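Local atomic coordinates of coclaurine N-methyltransferase (Coptis japonica, PDB entry 6GKV), a protein that catalyses the N-methylation of tetrahydroisoquinoline alkaloids such as coclaurine, probably by transferring a methyl group from S-adenosyl-L-methionine. Residues Asn89-Cys94 against Asp113-Arg118. Sequence-based numbering, arbitrary orientation.
With SAH (S-adenosyl-L-homocysteine), chain C.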
ATOM      1  N   ASN A  89     -23.771  21.238 -10.721  1.00 62.39           N
ATOM      2  CA  ASN A  89     -24.239  19.942 -10.221  1.00 68.63           C
ATOM      3  C   ASN A  89     -24.178  19.836  -8.700  1.00 67.95           C
ATOM      4  O   ASN A  89     -24.584  18.821  -8.125  1.00 74.40           O
ATOM      5  CB  ASN A  89     -23.437  18.783 -10.832  1.00 73.94           C
ATOM      6  CG  ASN A  89     -23.238  18.918 -12.329  1.00 86.08           C
ATOM      7  OD1 ASN A  89     -22.273  19.531 -12.790  1.00 84.39           O
ATOM      8  ND2 ASN A  89     -24.154  18.342 -13.095  1.00 98.36           N
ATOM      9  N   LEU A  90     -23.681  20.885  -8.051  1.00 63.07           N
ATOM     10  CA  LEU A  90     -23.618  20.920  -6.601  1.00 62.84           C
ATOM     11  C   LEU A  90     -22.766  19.763  -6.104  1.00 65.83           C
ATOM     12  O   LEU A  90     -23.165  19.004  -5.218  1.00 70.24           O
ATOM     13  CB  LEU A  90     -25.017  20.856  -5.996  1.00 61.32           C
ATOM     14  CG  LEU A  90     -26.026  21.852  -6.565  1.00 59.61           C
ATOM     15  CD1 LEU A  90     -27.372  21.666  -5.900  1.00 53.70           C
ATOM     16  CD2 LEU A  90     -25.532  23.268  -6.396  1.00 55.29           C
ATOM     17  N   LYS A  91     -21.588  19.624  -6.695  1.00 62.67           N
ATOM     18  CA  LYS A  91     -20.666  18.585  -6.288  1.00 58.03           C
ATOM     19  C   LYS A  91     -19.875  19.085  -5.095  1.00 56.30           C
ATOM     20  O   LYS A  91     -19.110  20.040  -5.215  1.00 66.62           O
ATOM     21  CB  LYS A  91     -19.747  18.204  -7.443  1.00 53.33           C
ATOM     22  CG  LYS A  91     -18.874  16.973  -7.178  1.00 44.43           C
ATOM     23  CD  LYS A  91     -18.081  16.597  -8.429  1.00 40.99           C
ATOM     24  CE  LYS A  91     -17.699  15.132  -8.399  1.00 40.26           C
ATOM     25  NZ  LYS A  91     -16.747  14.845  -7.302  1.00 40.72           N
ATOM     26  N   GLY A  92     -20.067  18.444  -3.946  1.00 45.43           N
ATOM     27  CA  GLY A  92     -19.437  18.881  -2.708  1.00 41.02           C
ATOM     28  C   GLY A  92     -18.230  18.024  -2.396  1.00 48.56           C
ATOM     29  O   GLY A  92     -17.975  17.671  -1.239  1.00 55.25           O
ATOM     30  N   SER A  93     -17.491  17.696  -3.454  1.00 42.35           N
ATOM     31  CA  SER A  93     -16.324  16.831  -3.391  1.00 39.44           C
ATOM     32  C   SER A  93     -15.374  17.161  -4.567  1.00 47.10           C
ATOM     33  O   SER A  93     -15.715  17.956  -5.452  1.00 47.29           O
ATOM     34  CB  SER A  93     -16.759  15.362  -3.440  1.00 41.99           C
ATOM     35  OG  SER A  93     -17.661  15.137  -4.526  1.00 40.57           O
ATOM     36  N   CYS A  94     -14.200  16.538  -4.591  1.00 41.85           N
ATOM     37  CA  CYS A  94     -13.141  16.931  -5.527  1.00 43.68           C
ATOM     38  C   CYS A  94     -13.555  16.999  -7.008  1.00 46.89           C
ATOM     39  O   CYS A  94     -14.177  16.085  -7.535  1.00 52.09           O
ATOM     40  CB  CYS A  94     -11.961  15.973  -5.380  1.00 42.74           C
ATOM     41  SG  CYS A  94     -10.506  16.516  -6.252  1.00 57.47           S
ATOM     42  N   ASP A 113     -17.601  12.159 -15.097  1.00 69.02           N
ATOM     43  CA  ASP A 113     -17.250  11.297 -16.220  1.00 70.17           C
ATOM     44  C   ASP A 113     -16.193  10.272 -15.832  1.00 66.17           C
ATOM     45  O   ASP A 113     -16.326   9.082 -16.127  1.00 64.01           O
ATOM     46  CB  ASP A 113     -16.752  12.133 -17.396  1.00 71.72           C
ATOM     47  CG  ASP A 113     -17.887  12.699 -18.224  1.00 74.45           C
ATOM     48  OD1 ASP A 113     -19.046  12.301 -17.980  1.00 69.16           O
ATOM     49  OD2 ASP A 113     -17.622  13.524 -19.125  1.00 80.70           O
ATOM     50  N   LEU A 114     -15.147  10.738 -15.155  1.00 57.67           N
ATOM     51  CA  LEU A 114     -14.060   9.861 -14.739  1.00 58.57           C
ATOM     52  C   LEU A 114     -14.535   8.744 -13.789  1.00 59.40           C
ATOM     53  O   LEU A 114     -14.018   7.631 -13.826  1.00 67.80           O
ATOM     54  CB  LEU A 114     -12.942  10.692 -14.093  1.00 53.97           C
ATOM     55  CG  LEU A 114     -11.674   9.947 -13.683  1.00 51.03           C
ATOM     56  CD1 LEU A 114     -11.112   9.075 -14.820  1.00 39.52           C
ATOM     57  CD2 LEU A 114     -10.618  10.917 -13.144  1.00 39.28           C
ATOM     58  N   TYR A 115     -15.520   9.040 -12.947  1.00 55.30           N
ATOM     59  CA  TYR A 115     -16.108   8.034 -12.066  1.00 55.78           C
ATOM     60  C   TYR A 115     -16.773   6.925 -12.873  1.00 55.73           C
ATOM     61  O   TYR A 115     -16.646   5.747 -12.550  1.00 53.71           O
ATOM     62  CB  TYR A 115     -17.151   8.648 -11.137  1.00 57.84           C
ATOM     63  CG  TYR A 115     -16.634   9.620 -10.108  1.00 59.22           C
ATOM     64  CD1 TYR A 115     -15.360   9.504  -9.588  1.00 55.10           C
ATOM     65  CD2 TYR A 115     -17.461  10.645  -9.616  1.00 60.82           C
ATOM     66  CE1 TYR A 115     -14.921  10.374  -8.599  1.00 44.67           C
ATOM     67  CE2 TYR A 115     -17.019  11.537  -8.663  1.00 51.01           C
ATOM     68  CZ  TYR A 115     -15.734  11.407  -8.167  1.00 43.94           C
ATOM     69  OH  TYR A 115     -15.286  12.304  -7.216  1.00 41.50           O
ATOM     70  N   CYS A 116     -17.502   7.321 -13.914  1.00 55.61           N
ATOM     71  CA  CYS A 116     -18.223   6.372 -14.752  1.00 61.21           C
ATOM     72  C   CYS A 116     -17.272   5.504 -15.529  1.00 58.13           C
ATOM     73  O   CYS A 116     -17.540   4.333 -15.753  1.00 63.76           O
ATOM     74  CB  CYS A 116     -19.155   7.096 -15.715  1.00 62.47           C
ATOM     75  SG  CYS A 116     -20.308   8.161 -14.874  1.00 70.55           S
ATOM     76  N   GLU A 117     -16.167   6.106 -15.942  1.00 58.09           N
ATOM     77  CA  GLU A 117     -15.107   5.401 -16.640  1.00 65.95           C
ATOM     78  C   GLU A 117     -14.487   4.361 -15.714  1.00 65.45           C
ATOM     79  O   GLU A 117     -14.448   3.170 -16.041  1.00 67.11           O
ATOM     80  CB  GLU A 117     -14.060   6.404 -17.130  1.00 76.08           C
ATOM     81  CG  GLU A 117     -12.897   5.861 -17.940  1.00 82.15           C
ATOM     82  CD  GLU A 117     -11.991   6.993 -18.435  1.00 90.77           C
ATOM     83  OE1 GLU A 117     -12.507   8.115 -18.657  1.00 94.68           O
ATOM     84  OE2 GLU A 117     -10.769   6.775 -18.582  1.00 90.41           O
ATOM     85  N   ARG A 118     -14.043   4.808 -14.540  1.00 53.71           N
ATOM     86  CA  ARG A 118     -13.276   3.943 -13.652  1.00 52.51           C
ATOM     87  C   ARG A 118     -14.144   2.896 -12.937  1.00 54.07           C
ATOM     88  O   ARG A 118     -13.670   1.812 -12.588  1.00 52.47           O
ATOM     89  CB  ARG A 118     -12.498   4.799 -12.646  1.00 44.68           C
ATOM     90  CG  ARG A 118     -11.413   5.634 -13.322  1.00 43.46           C
ATOM     91  CD  ARG A 118     -10.418   6.217 -12.329  1.00 43.57           C
ATOM     92  NE  ARG A 118      -9.258   6.755 -13.029  1.00 52.69           N
ATOM     93  CZ  ARG A 118      -8.345   7.554 -12.489  1.00 48.27           C
ATOM     94  NH1 ARG A 118      -8.442   7.934 -11.222  1.00 45.61           N
ATOM     95  NH2 ARG A 118      -7.329   7.967 -13.221  1.00 44.86           N
TER
HETATM   96  N   SAH C 501     -20.870  12.234  -2.182  1.00 52.43           N
HETATM   97  CA  SAH C 501     -21.322  13.616  -2.260  1.00 58.27           C
HETATM   98  CB  SAH C 501     -21.049  14.352  -0.956  1.00 61.14           C
HETATM   99  CG  SAH C 501     -19.792  13.928  -0.201  1.00 62.33           C
HETATM  100  SD  SAH C 501     -19.718  14.711   1.434  1.00 71.02           S
HETATM  101  C   SAH C 501     -20.659  14.363  -3.407  1.00 56.36           C
HETATM  102  O   SAH C 501     -19.652  13.871  -3.917  1.00 58.08           O
HETATM  103  OXT SAH C 501     -21.103  15.446  -3.827  1.00 51.87           O
HETATM  104  C5' SAH C 501     -20.189  13.196   2.314  1.00 53.42           C
HETATM  105  C4' SAH C 501     -21.625  12.727   2.054  1.00 68.55           C
HETATM  106  O4' SAH C 501     -21.914  11.568   2.819  1.00 70.32           O
HETATM  107  C3' SAH C 501     -22.665  13.771   2.439  1.00 76.99           C
HETATM  108  O3' SAH C 501     -23.723  13.716   1.517  1.00 82.08           O
HETATM  109  C2' SAH C 501     -23.212  13.315   3.769  1.00 71.42           C
HETATM  110  O2' SAH C 501     -24.562  13.697   3.859  1.00 71.09           O
HETATM  111  C1' SAH C 501     -23.026  11.802   3.675  1.00 67.04           C
HETATM  112  N9  SAH C 501     -22.839  11.149   4.992  1.00 62.24           N
HETATM  113  C8  SAH C 501     -21.936  11.465   5.986  1.00 66.04           C
HETATM  114  N7  SAH C 501     -22.118  10.603   7.020  1.00 65.32           N
HETATM  115  C5  SAH C 501     -23.125   9.743   6.701  1.00 60.28           C
HETATM  116  C6  SAH C 501     -23.729   8.679   7.382  1.00 69.53           C
HETATM  117  N6  SAH C 501     -23.327   8.326   8.607  1.00 75.98           N
HETATM  118  N1  SAH C 501     -24.760   7.986   6.775  1.00 67.44           N
HETATM  119  C2  SAH C 501     -25.192   8.348   5.511  1.00 60.64           C
HETATM  120  N3  SAH C 501     -24.593   9.397   4.844  1.00 50.05           N
HETATM  121  C4  SAH C 501     -23.581  10.082   5.432  1.00 51.24           C
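Lys91 runs its aliphatic chain up to the hydroxyl end of Tyr115, where CE lies 3.7 Å from Tyr115 CE2 and the ammonium sits at the ring edge, near the ring plane. From there Lys91 NZ donates a 2.9 Å hydrogen bond to Tyr115 OH. The contact thus joins a hydrogen bond at the hydroxyl to carbon contact at the CE2 edge, with the two side chains coming from opposite directions and bridging backbones that stay well apart: the nearest CA pair, Cys94 and Tyr115, is separated by 11.4 Å. Lys91 is extended through chi3 and then bends at its last torsion (chi4 -66°). NZ also donates to Ser93 OG at 2.9 Å and to Cys94 O at 2.9 Å, the latter from above the carbonyl plane, 37° out of it. Three oxygens surround one buried ammonium group, two from its own loop and one from the helix. Tyr115 OH is also hydrogen-bonded to Glu226, a carboxylate that would be expected to favour the nearby positive charge.

The loop presents Gly92 N and Ser93 OG to the bound S-adenosyl-L-homocysteine. Gly92 N donates to SAH OXT (3.2 Å, N-H...O angle 155°), and Ser93 OG faces SAH O, modelled so close that the bond's length is doubtful. Lys91 NZ reaches this same Ser93 OG, which makes Lys91 a second-shell residue of the pocket.

In the Rossmann-like methyltransferase fold, the loop between helices 79-85 and 104-118 is tied here to the latter helix, with Lys91 also touching Ala136 of helix 136-143 and Tyr115 packing on Ile197 of strand 191-197.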